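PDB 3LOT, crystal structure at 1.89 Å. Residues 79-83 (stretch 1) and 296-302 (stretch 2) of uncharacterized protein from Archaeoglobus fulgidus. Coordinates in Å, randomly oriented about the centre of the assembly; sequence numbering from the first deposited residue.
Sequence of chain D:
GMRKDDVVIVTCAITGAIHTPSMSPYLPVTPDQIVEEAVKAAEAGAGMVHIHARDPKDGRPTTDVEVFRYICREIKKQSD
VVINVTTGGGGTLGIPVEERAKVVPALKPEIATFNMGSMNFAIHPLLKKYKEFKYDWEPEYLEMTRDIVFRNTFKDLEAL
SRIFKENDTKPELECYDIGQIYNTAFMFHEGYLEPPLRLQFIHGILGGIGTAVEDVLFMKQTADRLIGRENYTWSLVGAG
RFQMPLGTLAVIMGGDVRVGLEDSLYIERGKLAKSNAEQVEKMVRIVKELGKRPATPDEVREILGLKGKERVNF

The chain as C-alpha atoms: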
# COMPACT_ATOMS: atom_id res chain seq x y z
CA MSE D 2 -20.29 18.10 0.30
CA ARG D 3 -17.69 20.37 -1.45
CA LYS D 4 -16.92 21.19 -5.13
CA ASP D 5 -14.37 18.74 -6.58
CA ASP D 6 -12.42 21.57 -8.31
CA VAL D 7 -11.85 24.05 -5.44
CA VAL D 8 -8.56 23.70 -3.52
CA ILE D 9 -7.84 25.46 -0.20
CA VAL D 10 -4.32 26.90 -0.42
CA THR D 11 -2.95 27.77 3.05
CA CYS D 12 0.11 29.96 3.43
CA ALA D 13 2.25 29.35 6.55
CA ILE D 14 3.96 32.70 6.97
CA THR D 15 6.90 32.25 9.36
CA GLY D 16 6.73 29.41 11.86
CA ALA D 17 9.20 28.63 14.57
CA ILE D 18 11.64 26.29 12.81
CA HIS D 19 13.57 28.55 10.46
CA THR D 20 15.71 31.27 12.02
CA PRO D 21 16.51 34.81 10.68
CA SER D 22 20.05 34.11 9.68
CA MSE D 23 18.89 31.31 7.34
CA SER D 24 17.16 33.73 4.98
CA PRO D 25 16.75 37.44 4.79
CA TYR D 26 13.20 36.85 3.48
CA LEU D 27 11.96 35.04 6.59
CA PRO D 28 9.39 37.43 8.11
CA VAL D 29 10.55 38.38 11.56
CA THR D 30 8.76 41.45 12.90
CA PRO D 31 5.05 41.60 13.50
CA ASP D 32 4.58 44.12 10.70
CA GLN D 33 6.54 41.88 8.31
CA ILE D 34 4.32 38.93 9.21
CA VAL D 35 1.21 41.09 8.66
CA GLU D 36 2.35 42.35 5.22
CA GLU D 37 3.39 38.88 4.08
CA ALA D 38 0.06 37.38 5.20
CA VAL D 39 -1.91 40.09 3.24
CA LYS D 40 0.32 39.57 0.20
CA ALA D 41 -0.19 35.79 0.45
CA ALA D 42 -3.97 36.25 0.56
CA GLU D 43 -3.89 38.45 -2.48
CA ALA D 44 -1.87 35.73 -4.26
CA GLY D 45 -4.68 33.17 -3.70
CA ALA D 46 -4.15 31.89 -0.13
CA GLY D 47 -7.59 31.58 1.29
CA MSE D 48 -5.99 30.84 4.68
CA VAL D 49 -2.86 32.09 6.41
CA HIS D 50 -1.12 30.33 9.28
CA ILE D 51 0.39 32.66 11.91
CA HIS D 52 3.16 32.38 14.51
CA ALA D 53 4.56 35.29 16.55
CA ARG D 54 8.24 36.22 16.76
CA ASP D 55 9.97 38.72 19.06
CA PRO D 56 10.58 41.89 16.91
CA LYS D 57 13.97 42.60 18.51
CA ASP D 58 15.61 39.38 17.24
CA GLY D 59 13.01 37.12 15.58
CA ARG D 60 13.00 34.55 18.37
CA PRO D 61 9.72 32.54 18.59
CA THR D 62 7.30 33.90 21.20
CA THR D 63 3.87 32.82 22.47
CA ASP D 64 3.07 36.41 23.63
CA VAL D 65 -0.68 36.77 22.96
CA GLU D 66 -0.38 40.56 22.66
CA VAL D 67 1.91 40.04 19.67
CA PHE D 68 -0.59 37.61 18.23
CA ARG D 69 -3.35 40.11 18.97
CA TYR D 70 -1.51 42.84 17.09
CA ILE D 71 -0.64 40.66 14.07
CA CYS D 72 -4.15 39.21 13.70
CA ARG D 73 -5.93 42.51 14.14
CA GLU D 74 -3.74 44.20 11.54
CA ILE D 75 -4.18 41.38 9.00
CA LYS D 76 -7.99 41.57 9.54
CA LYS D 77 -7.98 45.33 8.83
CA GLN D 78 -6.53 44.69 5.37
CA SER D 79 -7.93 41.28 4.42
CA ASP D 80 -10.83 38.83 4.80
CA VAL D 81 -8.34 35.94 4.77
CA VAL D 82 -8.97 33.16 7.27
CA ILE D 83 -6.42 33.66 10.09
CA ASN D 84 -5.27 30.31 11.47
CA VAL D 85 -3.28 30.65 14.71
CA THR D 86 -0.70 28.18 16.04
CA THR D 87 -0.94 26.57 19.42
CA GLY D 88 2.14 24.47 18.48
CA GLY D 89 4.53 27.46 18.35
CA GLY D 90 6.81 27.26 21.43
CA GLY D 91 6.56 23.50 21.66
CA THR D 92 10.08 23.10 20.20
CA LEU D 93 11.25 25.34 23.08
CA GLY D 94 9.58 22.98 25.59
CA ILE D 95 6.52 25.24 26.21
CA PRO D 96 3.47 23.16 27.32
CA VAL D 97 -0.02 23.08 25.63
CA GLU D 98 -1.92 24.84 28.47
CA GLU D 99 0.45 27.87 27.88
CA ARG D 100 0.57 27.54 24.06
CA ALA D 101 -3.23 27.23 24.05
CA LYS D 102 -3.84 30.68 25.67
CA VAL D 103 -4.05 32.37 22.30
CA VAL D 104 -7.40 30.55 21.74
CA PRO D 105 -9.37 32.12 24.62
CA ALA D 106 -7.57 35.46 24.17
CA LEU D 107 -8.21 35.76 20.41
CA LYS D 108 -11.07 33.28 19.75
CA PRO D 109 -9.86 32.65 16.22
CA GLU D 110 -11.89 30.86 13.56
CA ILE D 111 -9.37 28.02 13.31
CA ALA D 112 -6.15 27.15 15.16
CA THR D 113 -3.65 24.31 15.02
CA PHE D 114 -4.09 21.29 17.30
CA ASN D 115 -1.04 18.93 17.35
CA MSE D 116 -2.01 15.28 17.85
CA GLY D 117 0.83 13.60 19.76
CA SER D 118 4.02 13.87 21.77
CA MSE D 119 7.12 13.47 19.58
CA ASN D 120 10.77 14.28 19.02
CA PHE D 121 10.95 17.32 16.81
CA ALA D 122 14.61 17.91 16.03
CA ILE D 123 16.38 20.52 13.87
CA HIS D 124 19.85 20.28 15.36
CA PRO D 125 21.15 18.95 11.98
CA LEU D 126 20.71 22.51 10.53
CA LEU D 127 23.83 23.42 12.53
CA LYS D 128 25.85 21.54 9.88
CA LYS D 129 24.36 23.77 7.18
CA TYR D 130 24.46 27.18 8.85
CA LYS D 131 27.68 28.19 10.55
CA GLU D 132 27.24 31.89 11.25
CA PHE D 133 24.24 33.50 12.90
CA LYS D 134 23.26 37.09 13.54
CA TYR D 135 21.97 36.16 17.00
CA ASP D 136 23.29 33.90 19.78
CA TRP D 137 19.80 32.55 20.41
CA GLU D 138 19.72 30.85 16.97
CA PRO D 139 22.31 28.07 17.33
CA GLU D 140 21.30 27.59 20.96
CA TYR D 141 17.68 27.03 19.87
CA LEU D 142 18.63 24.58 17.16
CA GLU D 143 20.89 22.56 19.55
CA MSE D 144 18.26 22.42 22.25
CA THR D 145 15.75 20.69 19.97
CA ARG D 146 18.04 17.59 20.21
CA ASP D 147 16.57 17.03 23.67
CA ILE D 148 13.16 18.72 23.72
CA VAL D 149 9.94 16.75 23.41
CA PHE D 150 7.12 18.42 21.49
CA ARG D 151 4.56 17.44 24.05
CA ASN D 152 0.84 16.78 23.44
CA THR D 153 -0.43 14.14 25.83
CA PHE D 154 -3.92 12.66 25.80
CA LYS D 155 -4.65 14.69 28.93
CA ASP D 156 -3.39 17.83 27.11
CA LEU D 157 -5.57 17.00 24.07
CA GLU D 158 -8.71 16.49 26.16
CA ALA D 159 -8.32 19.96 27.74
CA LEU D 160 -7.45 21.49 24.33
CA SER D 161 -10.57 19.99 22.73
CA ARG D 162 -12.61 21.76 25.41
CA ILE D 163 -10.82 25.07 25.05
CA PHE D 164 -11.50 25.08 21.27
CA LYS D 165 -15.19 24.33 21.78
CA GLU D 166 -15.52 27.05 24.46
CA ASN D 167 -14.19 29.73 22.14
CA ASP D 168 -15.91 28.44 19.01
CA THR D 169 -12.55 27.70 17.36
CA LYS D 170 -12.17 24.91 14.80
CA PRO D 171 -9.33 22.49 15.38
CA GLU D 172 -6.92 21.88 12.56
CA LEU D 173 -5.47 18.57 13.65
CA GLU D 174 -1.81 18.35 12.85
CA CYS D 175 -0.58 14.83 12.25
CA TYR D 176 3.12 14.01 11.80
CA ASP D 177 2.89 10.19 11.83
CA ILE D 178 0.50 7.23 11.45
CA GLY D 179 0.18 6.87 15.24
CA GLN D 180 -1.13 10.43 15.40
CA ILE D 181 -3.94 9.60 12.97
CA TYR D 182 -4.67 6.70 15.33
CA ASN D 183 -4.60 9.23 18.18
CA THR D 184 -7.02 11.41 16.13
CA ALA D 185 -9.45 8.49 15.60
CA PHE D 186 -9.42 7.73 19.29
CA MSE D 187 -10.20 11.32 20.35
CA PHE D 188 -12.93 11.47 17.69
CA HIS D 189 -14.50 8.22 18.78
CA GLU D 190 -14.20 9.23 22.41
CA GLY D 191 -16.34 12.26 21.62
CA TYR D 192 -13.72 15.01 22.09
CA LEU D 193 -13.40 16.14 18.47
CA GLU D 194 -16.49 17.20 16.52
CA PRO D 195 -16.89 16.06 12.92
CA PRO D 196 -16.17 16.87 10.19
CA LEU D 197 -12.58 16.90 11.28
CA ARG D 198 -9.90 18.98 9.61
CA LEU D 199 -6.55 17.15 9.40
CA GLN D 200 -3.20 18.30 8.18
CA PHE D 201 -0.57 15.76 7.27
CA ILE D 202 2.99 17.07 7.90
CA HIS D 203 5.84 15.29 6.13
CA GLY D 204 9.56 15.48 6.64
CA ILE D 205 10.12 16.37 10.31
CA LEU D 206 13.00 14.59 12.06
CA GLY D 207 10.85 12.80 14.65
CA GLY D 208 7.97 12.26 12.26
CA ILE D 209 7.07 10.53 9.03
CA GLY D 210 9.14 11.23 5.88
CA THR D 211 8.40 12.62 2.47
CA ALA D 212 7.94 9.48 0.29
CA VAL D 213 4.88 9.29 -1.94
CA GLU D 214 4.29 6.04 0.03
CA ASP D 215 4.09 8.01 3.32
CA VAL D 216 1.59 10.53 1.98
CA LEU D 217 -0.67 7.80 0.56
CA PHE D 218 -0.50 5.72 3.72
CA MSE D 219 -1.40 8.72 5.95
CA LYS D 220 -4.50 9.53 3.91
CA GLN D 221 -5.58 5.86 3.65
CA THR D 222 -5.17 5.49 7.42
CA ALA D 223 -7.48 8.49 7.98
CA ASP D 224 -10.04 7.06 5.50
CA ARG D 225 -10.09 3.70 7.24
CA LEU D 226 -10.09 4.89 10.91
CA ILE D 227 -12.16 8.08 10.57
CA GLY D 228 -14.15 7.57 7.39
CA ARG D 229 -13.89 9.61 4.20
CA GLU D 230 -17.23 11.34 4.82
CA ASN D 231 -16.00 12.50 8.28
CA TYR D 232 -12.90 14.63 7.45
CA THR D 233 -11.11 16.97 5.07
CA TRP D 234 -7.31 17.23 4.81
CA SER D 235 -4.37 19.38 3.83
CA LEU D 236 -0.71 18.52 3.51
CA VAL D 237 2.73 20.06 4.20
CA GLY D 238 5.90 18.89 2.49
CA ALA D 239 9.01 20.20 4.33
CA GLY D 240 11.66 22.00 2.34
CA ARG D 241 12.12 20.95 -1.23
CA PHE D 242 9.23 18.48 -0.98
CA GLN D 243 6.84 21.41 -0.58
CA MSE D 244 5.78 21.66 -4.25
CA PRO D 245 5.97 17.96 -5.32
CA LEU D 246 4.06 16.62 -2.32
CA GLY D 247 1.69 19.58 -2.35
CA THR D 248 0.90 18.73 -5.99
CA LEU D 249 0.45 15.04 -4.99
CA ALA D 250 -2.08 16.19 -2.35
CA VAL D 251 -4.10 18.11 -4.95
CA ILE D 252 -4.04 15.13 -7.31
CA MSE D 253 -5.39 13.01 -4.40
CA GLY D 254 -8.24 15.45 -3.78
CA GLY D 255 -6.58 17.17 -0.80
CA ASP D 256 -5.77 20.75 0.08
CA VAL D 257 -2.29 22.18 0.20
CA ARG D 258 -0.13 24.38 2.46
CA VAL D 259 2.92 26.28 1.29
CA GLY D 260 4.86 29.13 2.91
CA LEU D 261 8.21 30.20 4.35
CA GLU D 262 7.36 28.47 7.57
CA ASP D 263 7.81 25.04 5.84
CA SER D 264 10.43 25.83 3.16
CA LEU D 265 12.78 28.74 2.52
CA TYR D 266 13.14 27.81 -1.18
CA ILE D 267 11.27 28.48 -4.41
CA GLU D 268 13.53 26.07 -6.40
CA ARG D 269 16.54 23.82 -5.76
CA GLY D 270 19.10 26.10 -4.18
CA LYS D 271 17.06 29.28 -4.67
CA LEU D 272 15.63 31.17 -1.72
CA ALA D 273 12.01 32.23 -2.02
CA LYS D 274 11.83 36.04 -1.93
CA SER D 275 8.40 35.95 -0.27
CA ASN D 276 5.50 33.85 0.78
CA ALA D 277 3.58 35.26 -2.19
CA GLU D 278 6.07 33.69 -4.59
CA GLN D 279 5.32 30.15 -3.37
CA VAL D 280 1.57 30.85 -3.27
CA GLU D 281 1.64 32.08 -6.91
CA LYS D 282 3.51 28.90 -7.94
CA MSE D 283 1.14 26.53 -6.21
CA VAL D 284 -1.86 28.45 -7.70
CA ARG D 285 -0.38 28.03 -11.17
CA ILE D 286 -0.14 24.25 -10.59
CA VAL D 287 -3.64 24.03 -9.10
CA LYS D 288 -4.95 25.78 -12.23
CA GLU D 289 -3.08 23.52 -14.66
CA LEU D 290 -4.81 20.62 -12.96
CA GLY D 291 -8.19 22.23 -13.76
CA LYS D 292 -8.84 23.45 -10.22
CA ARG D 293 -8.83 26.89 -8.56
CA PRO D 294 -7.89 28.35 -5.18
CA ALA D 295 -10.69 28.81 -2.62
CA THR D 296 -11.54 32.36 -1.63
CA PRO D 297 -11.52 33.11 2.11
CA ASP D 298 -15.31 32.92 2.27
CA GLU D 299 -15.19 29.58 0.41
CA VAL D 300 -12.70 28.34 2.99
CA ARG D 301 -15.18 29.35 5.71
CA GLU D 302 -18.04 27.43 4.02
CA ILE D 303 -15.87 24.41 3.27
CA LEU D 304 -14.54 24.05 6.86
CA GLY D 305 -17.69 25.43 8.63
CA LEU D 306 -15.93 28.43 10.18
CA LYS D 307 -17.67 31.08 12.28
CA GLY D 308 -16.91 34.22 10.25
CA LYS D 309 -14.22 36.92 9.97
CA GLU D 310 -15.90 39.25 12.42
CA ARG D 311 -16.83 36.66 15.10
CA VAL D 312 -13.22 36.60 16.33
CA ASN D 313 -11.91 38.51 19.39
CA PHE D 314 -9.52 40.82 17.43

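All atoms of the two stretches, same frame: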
# COMPACT_ATOMS: atom_id res chain seq x y z
N SER D 79 -7.55 42.46 5.20
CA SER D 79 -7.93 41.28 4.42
C SER D 79 -9.00 40.46 5.09
O SER D 79 -9.07 40.42 6.32
CB SER D 79 -6.68 40.43 4.17
OG SER D 79 -7.02 39.22 3.52
N ASP D 80 -9.84 39.79 4.28
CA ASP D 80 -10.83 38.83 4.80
C ASP D 80 -10.28 37.39 4.90
O ASP D 80 -11.01 36.46 5.20
CB ASP D 80 -12.16 38.88 4.02
CG ASP D 80 -12.06 38.38 2.59
OD1 ASP D 80 -10.95 38.23 2.08
OD2 ASP D 80 -13.14 38.15 1.96
N VAL D 81 -9.00 37.23 4.63
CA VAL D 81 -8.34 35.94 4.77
C VAL D 81 -8.67 35.26 6.09
O VAL D 81 -8.81 35.93 7.13
CB VAL D 81 -6.80 36.09 4.64
CG1 VAL D 81 -6.20 36.80 5.86
CG2 VAL D 81 -6.14 34.72 4.39
N VAL D 82 -8.80 33.93 6.05
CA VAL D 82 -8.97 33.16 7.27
C VAL D 82 -7.61 33.11 8.02
O VAL D 82 -6.58 32.75 7.46
CB VAL D 82 -9.54 31.73 7.01
CG1 VAL D 82 -9.69 30.93 8.30
CG2 VAL D 82 -10.93 31.81 6.30
N ILE D 83 -7.63 33.55 9.27
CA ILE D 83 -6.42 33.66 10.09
C ILE D 83 -6.36 32.48 11.04
O ILE D 83 -7.15 32.37 12.02
CB ILE D 83 -6.38 35.00 10.88
CG1 ILE D 83 -6.49 36.21 9.92
CG2 ILE D 83 -5.12 34.99 11.76
CD1 ILE D 83 -6.85 37.56 10.58
N THR D 296 -11.49 31.05 -2.28
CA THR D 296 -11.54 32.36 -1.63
C THR D 296 -11.66 32.21 -0.10
O THR D 296 -11.99 31.15 0.39
CB THR D 296 -12.75 33.16 -2.11
OG1 THR D 296 -13.93 32.53 -1.67
CG2 THR D 296 -12.80 33.32 -3.64
N PRO D 297 -11.37 33.29 0.66
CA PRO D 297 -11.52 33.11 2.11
C PRO D 297 -12.94 32.70 2.50
O PRO D 297 -13.11 31.80 3.35
CB PRO D 297 -11.11 34.48 2.65
CG PRO D 297 -10.02 34.88 1.67
CD PRO D 297 -10.59 34.51 0.35
N ASP D 298 -13.95 33.28 1.87
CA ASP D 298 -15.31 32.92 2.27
C ASP D 298 -15.67 31.47 1.90
O ASP D 298 -16.42 30.79 2.63
CB ASP D 298 -16.33 33.92 1.75
CG ASP D 298 -16.35 35.21 2.59
OD1 ASP D 298 -15.85 35.25 3.78
OD2 ASP D 298 -16.86 36.22 2.03
N GLU D 299 -15.08 30.98 0.80
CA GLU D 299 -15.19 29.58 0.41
C GLU D 299 -14.52 28.66 1.44
O GLU D 299 -15.07 27.64 1.81
CB GLU D 299 -14.59 29.38 -0.99
CG GLU D 299 -15.51 29.92 -2.05
CD GLU D 299 -14.92 29.97 -3.47
OE1 GLU D 299 -13.70 29.90 -3.65
OE2 GLU D 299 -15.71 30.09 -4.43
N VAL D 300 -13.36 29.06 1.94
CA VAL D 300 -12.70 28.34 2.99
C VAL D 300 -13.65 28.23 4.21
O VAL D 300 -13.84 27.15 4.81
CB VAL D 300 -11.36 29.02 3.40
CG1 VAL D 300 -10.87 28.44 4.78
CG2 VAL D 300 -10.28 28.82 2.26
N ARG D 301 -14.25 29.35 4.59
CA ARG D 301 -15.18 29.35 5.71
C ARG D 301 -16.34 28.36 5.50
O ARG D 301 -16.75 27.66 6.44
CB ARG D 301 -15.69 30.77 5.96
CG ARG D 301 -14.64 31.68 6.56
CD ARG D 301 -15.16 33.12 6.87
NE ARG D 301 -14.03 33.83 7.45
CZ ARG D 301 -13.17 34.58 6.77
NH1 ARG D 301 -13.37 34.91 5.51
NH2 ARG D 301 -12.15 35.11 7.42
N GLU D 302 -16.88 28.30 4.29
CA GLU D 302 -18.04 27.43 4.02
C GLU D 302 -17.57 25.98 3.96
O GLU D 302 -18.26 25.08 4.43
CB GLU D 302 -18.75 27.86 2.72
CG GLU D 302 -20.06 27.11 2.40
CD GLU D 302 -19.84 25.73 1.77
OE1 GLU D 302 -18.78 25.52 1.14
OE2 GLU D 302 -20.71 24.83 1.94
O HOH W 1 -13.62 35.67 0.26
O HOH W 2 -15.48 38.34 3.14

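A single backbone carbonyl takes both terminal nitrogens of an arginine: the O atom of Asp-80 accepts from Arg-301 NH1 and from Arg-301 NH2, each at 2.8 Å and each with an N-H...O angle of 145°. The equal lengths and angles describe a symmetric fork, with the carbonyl oxygen lying near the guanidinium plane at its edge. Both hydrogen bonds depart from linearity, as they must when two nitrogens converge on one acceptor. A third, weak hydrogen bond joins Arg-301 NH2 to Val-81 O at 3.5 Å, so the arginine reads two successive carbonyls of the loop that leads into the strand beginning at Val-82.

Arg-301 sits in the first turns of the helix that starts at Pro-297. Its CA-to-CB bond points sideways to the other stretch, but the extended chain, with chi2 and chi3 both t, brings the guanidinium to the loop. Asp-298 helps to hold it there: Asp-298 OD1 forms a salt bridge with Arg-301 NH1 at 3.0 Å, one turn back along the helix. Over one face of the guanidinium lies Val-82, whose CG2 is 3.6 Å from Arg-301 CZ. The same methyl meets Val-300 CG1 at 3.7 Å, so it packs against both an apolar side chain and the flat face of a charged group.

The nearest pair of CA atoms is Val-81 CA and Pro-297 CA, 5.0 Å apart. The CA-to-CB bond of Pro-297 points toward the loop, and its ring places CB 3.2 Å from Asp-80 O and CG 3.7 Å from Val-81 CA. The CA-to-CB bond of Val-81 points away, so the proline meets its backbone. Within the loop before the strand, Val-81 N donates to Ser-79 OG at 3.0 Å.

Thr-296 caps the helix: its OG1 accepts from Glu-299 N at 3.1 Å. In return, Thr-296 N donates a hydrogen bond to Glu-299 OE1 at 2.8 Å.

Two like charges approach, with Asp-80 OD2 4.2 Å from Asp-298 OD2. Water eases this pairing. Water 2 donates to both carboxylates, at 2.6 Å from its O to Asp-80 OD2 and 2.8 Å to Asp-298 OD2. Water 1 donates to Asp-80 OD2 (3.0 Å from its O) and accepts from Asp-298 N (2.9 Å), linking the loop carboxylate to an amide in the first turn of the helix. In all, the two stretches bury 299 Å² between them, counting both sides.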